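Local coordinates for PP1b (Porcine reproductive and respiratory syndrome virus, PDB 6JDR), which probably couples ATP hydrolysis to the unwinding of RNA and DNA duplexes, as the zinc-binding nsp10 helicase portion of the arterivirus replicase polyprotein 1ab, at residues V79-E84 with G118-T123; L317-R322 with I329-S334; K349-R354 with H374-S379. The protein carries 1 engineered substitution. All blocks are in the same frame, centred on the assembly; numbering follows the deposited sequence.

Contact 1 (V79-E84 with G118-T123); sequences VIMHVE and GDYAST
Val79-Val83 and Gly118-Ser122 pair as antiparallel strands at one edge of a four-stranded sheet, in register from Val79 opposite Ser122 to Val83 opposite Gly118. Val79, Met81 and Val83 form the hydrogen-bonded pairs. Val79 O is gripped twice, by Ser122 N at 2.6 Å and by Ser122 OG at 2.7 Å, the two donors coming from opposite faces of its carbonyl plane. On the sheet face bearing Met81, Val83 and Tyr120, Val83 CG2 meets the phenol ring at its edge, 3.5 Å from Tyr120 CE2. Met81 CE, swung round by a bend at chi3 (68°), comes within 4.0 Å of Tyr120 CD2. Tyr120 OH is bonded to Pro116 O.

The other face carries Ile80 and Ala121 beside a polar pair, His82 and Asp119. His82 ND1 donates to Asp119 OD2 (3.0 Å, 161° at the hydrogen); the carboxylate is met from above its plane, which stands 82° from the imidazole. NE2 donates to Glu84 OE2, so both nitrogens hold carboxylates and a protonated ring would probably be stabilised. Strand 93-97 flanks 118-124 on its other side, an antiparallel arrangement consistent with the 1B domain of arterivirus nsp10 helicases.

Contact 2 (L317-R322 with I329-S334); sequences LTPYHR and ITIDSS
Thr330 turns its methyl toward the ring of His321 by placing CG2 anti to its own carbonyl carbon, which leaves OG1 in the crowded position between the backbone N and the carbonyl carbon (chi1 58°). His321 likewise has CG anti to its carbonyl carbon (chi1 -75°), and the ring so placed turns one face to that methyl. These groups lie just beyond a short, weakly bonded parallel pairing of strand 315-318 with 329-330, at one edge of the parallel sheet in the C-terminal part of the helicase core, consistent with the second RecA-like domain of superfamily 1 helicases.

The methyl makes a CH-pi contact: CG2 of Thr330 lies 3.5 Å from the centroid of the His321 ring and 16° off its normal, displaced toward the CD2 and NE2 rim. The hydroxyl of Thr330 faces its own chain, where OG1 accepts from Ser333 N at 3.0 Å in an ST motif and takes a second bond from Ser333 OG. One residue can therefore both pack against His321 and hold the turn that follows the edge strand.

Backbone bonding is sparse. Thr318 N donates to Ile329 O at 3.2 Å, within the carbonyl plane, whereas Ile331 N reaches Thr318 O by a long, bent bond from well above the plane of the Thr318 carbonyl. The hydroxyl of Thr318 is bound to His345 O on the neighbouring strand 342-345.

Apolar side chains fill the remainder. Ile331 lies alongside Pro319, pointing the same way, with its CD1 3.8 Å from Pro319 CD; it also packs on Val359 and Ala360 of helix 354-361. Leu317 runs beside Ile329 in the same manner, and its CD2 methyl touches both Ile329 CG1 and Ser334 CB, each at 3.6 Å.

Contact 3 (K349-R354 with H374-S379); sequences KDSLNR and HRQLQS
His374 presents a ring face to Lys349, while Gln376 extends its side chain to the backbone of the same loop. CB of Lys349 sits over the centre of the imidazole, 3.8 Å from the His374 ring centroid and 13° off the ring normal, and CG of Lys349 approaches ND1 of His374 to 3.8 Å. The rest of the lysine chain leads away from the ring. His374 NE2 is bonded to Pro347 O, which helps fix the plane against which the lysine methylenes lie.

The amide of Gln376 is used at both ends. OE1 accepts from Ser351 N at 2.8 Å in the plane of the amide carbonyl, and NE2 bonds to Thr348 O, so this buried group is held in one orientation. Further along, Leu352 and Leu377 meet obliquely through their methyls, Leu352 CD2 to Leu377 CD1 at 3.7 Å.

The loops belong to the C-terminal parallel sheet of the helicase core, consistent with the second RecA-like domain. The contact joins the loop leading from strand 342-345 into helix 354-361, which Asn353 N-caps, to the loop after the adjacent parallel strand 367-371; Leu377 also packs on Tyr306 of strand 303-307.

Contacts 2 and 3 gather round the same parallel sheet and touch directly: Pro319 CB lies 3.2 Å from Ser351 O, and the ring of Tyr320 packs on Ser351. Contact 2 is largely buried and joins the edge strand 329-330 to its neighbour 315-318 with few backbone bonds and mostly apolar packing; contact 3 is partly buried and links loops beyond the strands, where a glutamine amide and the face of a histidine do the work. Contact 1 stands apart, its centre about 87 Å from that of contact 2 and 80 Å from that of contact 3. Its regular antiparallel ladder has a largely buried face with Met81, Val83 and Tyr120 and a more exposed one with the His82-Asp119 pair.

Contact 1 (V79-E84 with G118-T123)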
loop_
_atom_site.group_PDB
_atom_site.type_symbol
_atom_site.label_atom_id
_atom_site.label_comp_id
_atom_site.label_asym_id
_atom_site.label_seq_id
_atom_site.Cartn_x
_atom_site.Cartn_y
_atom_site.Cartn_z
ATOM N N VAL A 79 28.743 32.444 -3.251
ATOM C CA VAL A 79 29.184 32.763 -1.899
ATOM C C VAL A 79 30.652 32.415 -1.768
ATOM O O VAL A 79 31.111 31.437 -2.359
ATOM C CB VAL A 79 28.405 31.929 -0.859
ATOM C CG1 VAL A 79 28.661 32.444 0.552
ATOM C CG2 VAL A 79 26.916 31.935 -1.176
ATOM N N ILE A 80 31.384 33.206 -0.989
ATOM C CA ILE A 80 32.790 32.919 -0.721
ATOM C C ILE A 80 32.907 31.798 0.304
ATOM O O ILE A 80 32.202 31.793 1.313
ATOM C CB ILE A 80 33.552 34.159 -0.201
ATOM C CG1 ILE A 80 33.654 35.224 -1.296
ATOM C CG2 ILE A 80 34.948 33.780 0.293
ATOM C CD1 ILE A 80 34.567 34.863 -2.449
ATOM N N MET A 81 33.797 30.852 0.020
ATOM C CA MET A 81 34.188 29.818 0.964
ATOM C C MET A 81 35.590 30.152 1.466
ATOM O O MET A 81 36.561 30.048 0.710
ATOM C CB MET A 81 34.183 28.451 0.275
ATOM C CG MET A 81 34.560 27.289 1.181
ATOM S SD MET A 81 34.349 25.674 0.405
ATOM C CE MET A 81 35.630 25.718 -0.839
ATOM N N HIS A 82 35.694 30.566 2.729
ATOM C CA HIS A 82 36.993 30.883 3.329
ATOM C C HIS A 82 37.634 29.627 3.915
ATOM O O HIS A 82 36.995 28.902 4.675
ATOM C CB HIS A 82 36.854 31.949 4.418
ATOM C CG HIS A 82 38.166 32.515 4.868
ATOM N ND1 HIS A 82 38.767 33.586 4.241
ATOM C CD2 HIS A 82 39.003 32.144 5.865
ATOM C CE1 HIS A 82 39.913 33.857 4.839
ATOM N NE2 HIS A 82 40.081 32.996 5.826
ATOM N N VAL A 83 38.899 29.389 3.570
ATOM C CA VAL A 83 39.609 28.175 3.981
ATOM C C VAL A 83 40.864 28.508 4.795
ATOM O O VAL A 83 41.702 29.301 4.360
ATOM C CB VAL A 83 40.002 27.324 2.754
ATOM C CG1 VAL A 83 40.661 26.018 3.185
ATOM C CG2 VAL A 83 38.776 27.049 1.893
ATOM N N GLU A 84 40.972 27.901 5.978
ATOM C CA GLU A 84 42.154 28.022 6.839
ATOM C C GLU A 84 42.455 26.687 7.519
ATOM O O GLU A 84 41.722 26.263 8.414
ATOM C CB GLU A 84 41.940 29.099 7.901
ATOM C CG GLU A 84 42.030 30.521 7.371
ATOM C CD GLU A 84 41.893 31.570 8.460
ATOM O OE1 GLU A 84 41.612 31.206 9.622
ATOM O OE2 GLU A 84 42.064 32.768 8.147
ATOM N N GLY A 118 42.708 29.815 1.373
ATOM C CA GLY A 118 42.301 30.813 0.391
ATOM C C GLY A 118 40.832 31.170 0.494
ATOM O O GLY A 118 40.146 30.775 1.443
ATOM N N ASP A 119 40.361 31.941 -0.481
ATOM C CA ASP A 119 38.952 32.297 -0.590
ATOM C C ASP A 119 38.439 31.832 -1.947
ATOM O O ASP A 119 39.051 32.119 -2.981
ATOM C CB ASP A 119 38.757 33.806 -0.430
ATOM C CG ASP A 119 39.086 34.291 0.973
ATOM O OD1 ASP A 119 40.211 34.035 1.445
ATOM O OD2 ASP A 119 38.218 34.929 1.607
ATOM N N TYR A 120 37.327 31.101 -1.939
ATOM C CA TYR A 120 36.784 30.515 -3.161
ATOM C C TYR A 120 35.334 30.921 -3.383
ATOM O O TYR A 120 34.484 30.729 -2.506
ATOM C CB TYR A 120 36.867 28.993 -3.102
ATOM C CG TYR A 120 38.254 28.448 -2.853
ATOM C CD1 TYR A 120 39.098 28.126 -3.912
ATOM C CD2 TYR A 120 38.715 28.236 -1.560
ATOM C CE1 TYR A 120 40.366 27.616 -3.688
ATOM C CE2 TYR A 120 39.979 27.728 -1.326
ATOM C CZ TYR A 120 40.802 27.419 -2.390
ATOM O OH TYR A 120 42.060 26.914 -2.152
ATOM N N ALA A 121 35.057 31.488 -4.555
ATOM C CA ALA A 121 33.684 31.669 -5.003
ATOM C C ALA A 121 33.066 30.275 -5.111
ATOM O O ALA A 121 33.646 29.383 -5.733
ATOM C CB ALA A 121 33.647 32.376 -6.344
ATOM N N SER A 122 31.907 30.084 -4.491
ATOM C CA SER A 122 31.300 28.763 -4.419
ATOM C C SER A 122 29.794 28.811 -4.629
ATOM O O SER A 122 29.090 29.617 -4.014
ATOM C CB SER A 122 31.618 28.104 -3.070
ATOM O OG SER A 122 30.929 28.746 -2.009
ATOM N N THR A 123 29.311 27.942 -5.507
ATOM C CA THR A 123 27.884 27.717 -5.663
ATOM C C THR A 123 27.577 26.353 -5.068
ATOM O O THR A 123 28.182 25.354 -5.454
ATOM C CB THR A 123 27.460 27.741 -7.142
ATOM O OG1 THR A 123 28.230 26.781 -7.876
ATOM C CG2 THR A 123 27.677 29.124 -7.738
#

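Contact 2 (L317-R322 with I329-S334)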
loop_
_atom_site.group_PDB
_atom_site.type_symbol
_atom_site.label_atom_id
_atom_site.label_comp_id
_atom_site.label_asym_id
_atom_site.label_seq_id
_atom_site.Cartn_x
_atom_site.Cartn_y
_atom_site.Cartn_z
ATOM N N LEU A 317 -25.986 -29.442 2.787
ATOM C CA LEU A 317 -25.286 -29.697 1.535
ATOM C C LEU A 317 -24.386 -30.905 1.702
ATOM O O LEU A 317 -23.801 -31.099 2.766
ATOM C CB LEU A 317 -24.434 -28.490 1.145
ATOM C CG LEU A 317 -25.168 -27.172 0.905
ATOM C CD1 LEU A 317 -24.172 -26.073 0.555
ATOM C CD2 LEU A 317 -26.203 -27.323 -0.200
ATOM N N THR A 318 -24.272 -31.710 0.647
ATOM C CA THR A 318 -23.416 -32.893 0.676
ATOM C C THR A 318 -22.975 -33.264 -0.742
ATOM O O THR A 318 -23.740 -33.101 -1.684
ATOM C CB THR A 318 -24.130 -34.082 1.362
ATOM O OG1 THR A 318 -23.231 -35.194 1.479
ATOM C CG2 THR A 318 -25.376 -34.503 0.586
ATOM N N PRO A 319 -21.731 -33.743 -0.905
ATOM C CA PRO A 319 -21.278 -34.086 -2.249
ATOM C C PRO A 319 -22.209 -35.047 -2.999
ATOM O O PRO A 319 -22.661 -34.730 -4.103
ATOM C CB PRO A 319 -19.920 -34.749 -2.003
ATOM C CG PRO A 319 -19.430 -34.152 -0.736
ATOM C CD PRO A 319 -20.637 -33.799 0.083
ATOM N N TYR A 320 -22.500 -36.194 -2.386
ATOM C CA TYR A 320 -23.173 -37.298 -3.070
ATOM C C TYR A 320 -24.667 -37.385 -2.757
ATOM O O TYR A 320 -25.085 -37.142 -1.624
ATOM C CB TYR A 320 -22.517 -38.625 -2.681
ATOM C CG TYR A 320 -21.034 -38.735 -2.984
ATOM C CD1 TYR A 320 -20.484 -38.197 -4.148
ATOM C CD2 TYR A 320 -20.186 -39.417 -2.117
ATOM C CE1 TYR A 320 -19.132 -38.316 -4.422
ATOM C CE2 TYR A 320 -18.836 -39.546 -2.385
ATOM C CZ TYR A 320 -18.312 -38.994 -3.538
ATOM O OH TYR A 320 -16.967 -39.127 -3.798
ATOM N N HIS A 321 -25.459 -37.755 -3.766
ATOM C CA HIS A 321 -26.895 -38.013 -3.585
ATOM C C HIS A 321 -27.163 -39.098 -2.538
ATOM O O HIS A 321 -28.128 -39.002 -1.781
ATOM C CB HIS A 321 -27.553 -38.433 -4.905
ATOM C CG HIS A 321 -27.771 -37.308 -5.869
ATOM N ND1 HIS A 321 -27.057 -37.184 -7.042
ATOM C CD2 HIS A 321 -28.637 -36.266 -5.845
ATOM C CE1 HIS A 321 -27.468 -36.111 -7.694
ATOM N NE2 HIS A 321 -28.427 -35.536 -6.989
ATOM N N ARG A 322 -26.304 -40.116 -2.499
ATOM C CA ARG A 322 -26.425 -41.219 -1.537
ATOM C C ARG A 322 -26.543 -40.761 -0.080
ATOM O O ARG A 322 -27.178 -41.430 0.733
ATOM C CB ARG A 322 -25.220 -42.159 -1.653
ATOM C CG ARG A 322 -25.354 -43.451 -0.852
ATOM C CD ARG A 322 -24.149 -43.695 0.047
ATOM N NE ARG A 322 -23.122 -44.509 -0.598
ATOM C CZ ARG A 322 -21.851 -44.586 -0.206
ATOM N NH1 ARG A 322 -21.404 -43.881 0.830
ATOM N NH2 ARG A 322 -21.009 -45.372 -0.874
ATOM N N ILE A 329 -29.655 -31.255 -0.233
ATOM C CA ILE A 329 -29.340 -31.256 -1.663
ATOM C C ILE A 329 -27.848 -31.445 -1.887
ATOM O O ILE A 329 -27.046 -31.267 -0.967
ATOM C CB ILE A 329 -29.786 -29.945 -2.343
ATOM C CG1 ILE A 329 -29.118 -28.731 -1.680
ATOM C CG2 ILE A 329 -31.303 -29.819 -2.292
ATOM C CD1 ILE A 329 -29.380 -27.421 -2.390
ATOM N N THR A 330 -27.474 -31.800 -3.113
ATOM C CA THR A 330 -26.065 -31.884 -3.467
ATOM C C THR A 330 -25.463 -30.490 -3.566
ATOM O O THR A 330 -26.179 -29.491 -3.697
ATOM C CB THR A 330 -25.827 -32.602 -4.807
ATOM O OG1 THR A 330 -26.532 -31.920 -5.853
ATOM C CG2 THR A 330 -26.277 -34.049 -4.730
ATOM N N ILE A 331 -24.138 -30.435 -3.511
ATOM C CA ILE A 331 -23.414 -29.188 -3.698
ATOM C C ILE A 331 -23.565 -28.717 -5.146
ATOM O O ILE A 331 -23.644 -27.516 -5.402
ATOM C CB ILE A 331 -21.925 -29.345 -3.328
ATOM C CG1 ILE A 331 -21.782 -29.669 -1.834
ATOM C CG2 ILE A 331 -21.154 -28.079 -3.658
ATOM C CD1 ILE A 331 -20.468 -30.330 -1.469
ATOM N N ASP A 332 -23.625 -29.659 -6.086
ATOM C CA ASP A 332 -23.861 -29.329 -7.496
ATOM C C ASP A 332 -25.224 -28.674 -7.725
ATOM O O ASP A 332 -25.354 -27.788 -8.571
ATOM C CB ASP A 332 -23.740 -30.578 -8.372
ATOM C CG ASP A 332 -22.328 -31.136 -8.402
ATOM O OD1 ASP A 332 -21.582 -30.933 -7.417
ATOM O OD2 ASP A 332 -21.964 -31.781 -9.410
ATOM N N SER A 333 -26.233 -29.112 -6.974
ATOM C CA SER A 333 -27.585 -28.558 -7.081
ATOM C C SER A 333 -27.728 -27.196 -6.407
ATOM O O SER A 333 -28.692 -26.478 -6.665
ATOM C CB SER A 333 -28.605 -29.524 -6.476
ATOM O OG SER A 333 -28.577 -30.771 -7.146
ATOM N N SER A 334 -26.778 -26.849 -5.542
ATOM C CA SER A 334 -26.814 -25.587 -4.800
ATOM C C SER A 334 -26.218 -24.397 -5.562
ATOM O O SER A 334 -26.204 -23.279 -5.043
ATOM C CB SER A 334 -26.066 -25.750 -3.474
ATOM O OG SER A 334 -24.691 -26.019 -3.696
#

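Contact 3 (K349-R354 with H374-S379)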
loop_
_atom_site.group_PDB
_atom_site.type_symbol
_atom_site.label_atom_id
_atom_site.label_comp_id
_atom_site.label_asym_id
_atom_site.label_seq_id
_atom_site.Cartn_x
_atom_site.Cartn_y
_atom_site.Cartn_z
ATOM N N LYS A 349 -15.649 -40.480 2.779
ATOM C CA LYS A 349 -14.237 -40.117 2.646
ATOM C C LYS A 349 -13.852 -39.879 1.186
ATOM O O LYS A 349 -14.357 -40.556 0.288
ATOM C CB LYS A 349 -13.352 -41.215 3.243
ATOM C CG LYS A 349 -11.943 -40.758 3.582
ATOM C CD LYS A 349 -10.987 -41.929 3.746
ATOM C CE LYS A 349 -9.574 -41.445 4.033
ATOM N NZ LYS A 349 -8.546 -42.480 3.731
ATOM N N ASP A 350 -12.953 -38.917 0.968
ATOM C CA ASP A 350 -12.480 -38.529 -0.366
ATOM C C ASP A 350 -13.617 -38.099 -1.293
ATOM O O ASP A 350 -13.598 -38.397 -2.487
ATOM C CB ASP A 350 -11.663 -39.662 -1.007
ATOM C CG ASP A 350 -10.427 -40.028 -0.194
ATOM O OD1 ASP A 350 -9.706 -39.108 0.250
ATOM O OD2 ASP A 350 -10.168 -41.237 -0.009
ATOM N N SER A 351 -14.594 -37.379 -0.744
ATOM C CA SER A 351 -15.778 -36.961 -1.502
ATOM C C SER A 351 -15.763 -35.484 -1.889
ATOM O O SER A 351 -16.752 -34.977 -2.422
ATOM C CB SER A 351 -17.045 -37.250 -0.690
ATOM O OG SER A 351 -17.100 -36.445 0.475
ATOM N N LEU A 352 -14.648 -34.799 -1.644
ATOM C CA LEU A 352 -14.610 -33.345 -1.760
ATOM C C LEU A 352 -13.400 -32.857 -2.545
ATOM O O LEU A 352 -12.267 -33.178 -2.197
ATOM C CB LEU A 352 -14.592 -32.739 -0.356
ATOM C CG LEU A 352 -14.955 -31.265 -0.193
ATOM C CD1 LEU A 352 -16.387 -30.994 -0.624
ATOM C CD2 LEU A 352 -14.746 -30.860 1.258
ATOM N N ASN A 353 -13.651 -32.090 -3.605
ATOM C CA ASN A 353 -12.587 -31.414 -4.357
ATOM C C ASN A 353 -12.692 -29.891 -4.212
ATOM O O ASN A 353 -13.608 -29.395 -3.553
ATOM C CB ASN A 353 -12.609 -31.836 -5.835
ATOM C CG ASN A 353 -13.828 -31.326 -6.585
ATOM O OD1 ASN A 353 -14.425 -30.315 -6.224
ATOM N ND2 ASN A 353 -14.194 -32.025 -7.646
ATOM N N ARG A 354 -11.759 -29.160 -4.822
ATOM C CA ARG A 354 -11.762 -27.688 -4.780
ATOM C C ARG A 354 -13.058 -27.077 -5.299
ATOM O O ARG A 354 -13.666 -26.251 -4.620
ATOM C CB ARG A 354 -10.578 -27.105 -5.568
ATOM C CG ARG A 354 -9.479 -26.507 -4.704
ATOM C CD ARG A 354 -9.793 -25.076 -4.279
ATOM N NE ARG A 354 -9.216 -24.743 -2.974
ATOM C CZ ARG A 354 -9.347 -23.566 -2.357
ATOM N NH1 ARG A 354 -10.030 -22.573 -2.919
ATOM N NH2 ARG A 354 -8.790 -23.379 -1.165
ATOM N N HIS A 374 -13.831 -37.052 8.558
ATOM C CA HIS A 374 -12.621 -37.550 7.900
ATOM C C HIS A 374 -11.530 -36.479 7.766
ATOM O O HIS A 374 -10.440 -36.771 7.264
ATOM C CB HIS A 374 -12.957 -38.100 6.510
ATOM C CG HIS A 374 -14.042 -39.131 6.512
ATOM N ND1 HIS A 374 -13.814 -40.448 6.845
ATOM C CD2 HIS A 374 -15.361 -39.040 6.218
ATOM C CE1 HIS A 374 -14.946 -41.124 6.759
ATOM N NE2 HIS A 374 -15.899 -40.293 6.379
ATOM N N ARG A 375 -11.827 -35.252 8.201
ATOM C CA ARG A 375 -10.899 -34.124 8.085
ATOM C C ARG A 375 -10.379 -33.968 6.655
ATOM O O ARG A 375 -9.169 -33.911 6.425
ATOM C CB ARG A 375 -9.734 -34.272 9.076
ATOM C CG ARG A 375 -10.145 -34.259 10.543
ATOM C CD ARG A 375 -10.862 -32.965 10.911
ATOM N NE ARG A 375 -10.775 -32.652 12.338
ATOM C CZ ARG A 375 -11.268 -31.550 12.907
ATOM N NH1 ARG A 375 -11.902 -30.632 12.178
ATOM N NH2 ARG A 375 -11.129 -31.362 14.216
ATOM N N GLN A 376 -11.307 -33.909 5.704
ATOM C CA GLN A 376 -10.971 -33.812 4.281
ATOM C C GLN A 376 -11.096 -32.397 3.710
ATOM O O GLN A 376 -10.654 -32.140 2.589
ATOM C CB GLN A 376 -11.830 -34.787 3.467
ATOM C CG GLN A 376 -13.294 -34.398 3.308
ATOM C CD GLN A 376 -14.137 -35.540 2.773
ATOM O OE1 GLN A 376 -14.056 -35.887 1.593
ATOM N NE2 GLN A 376 -14.956 -36.127 3.639
ATOM N N LEU A 377 -11.702 -31.487 4.470
ATOM C CA LEU A 377 -11.829 -30.092 4.049
ATOM C C LEU A 377 -10.495 -29.343 4.177
ATOM O O LEU A 377 -10.188 -28.476 3.358
ATOM C CB LEU A 377 -12.917 -29.386 4.861
ATOM C CG LEU A 377 -13.207 -27.928 4.489
ATOM C CD1 LEU A 377 -13.547 -27.790 3.012
ATOM C CD2 LEU A 377 -14.332 -27.373 5.349
ATOM N N GLN A 378 -9.721 -29.688 5.206
ATOM C CA GLN A 378 -8.364 -29.157 5.409
ATOM C C GLN A 378 -7.478 -29.307 4.179
ATOM O O GLN A 378 -6.769 -28.375 3.807
ATOM C CB GLN A 378 -7.681 -29.873 6.579
ATOM C CG GLN A 378 -8.231 -29.508 7.947
ATOM C CD GLN A 378 -7.776 -30.459 9.039
ATOM O OE1 GLN A 378 -6.810 -31.208 8.869
ATOM N NE2 GLN A 378 -8.474 -30.433 10.172
ATOM N N SER A 379 -7.526 -30.480 3.551
ATOM C CA SER A 379 -6.675 -30.782 2.396
ATOM C C SER A 379 -7.091 -30.054 1.110
ATOM O O SER A 379 -6.448 -30.214 0.071
ATOM C CB SER A 379 -6.654 -32.293 2.140
ATOM O OG SER A 379 -7.946 -32.775 1.814
#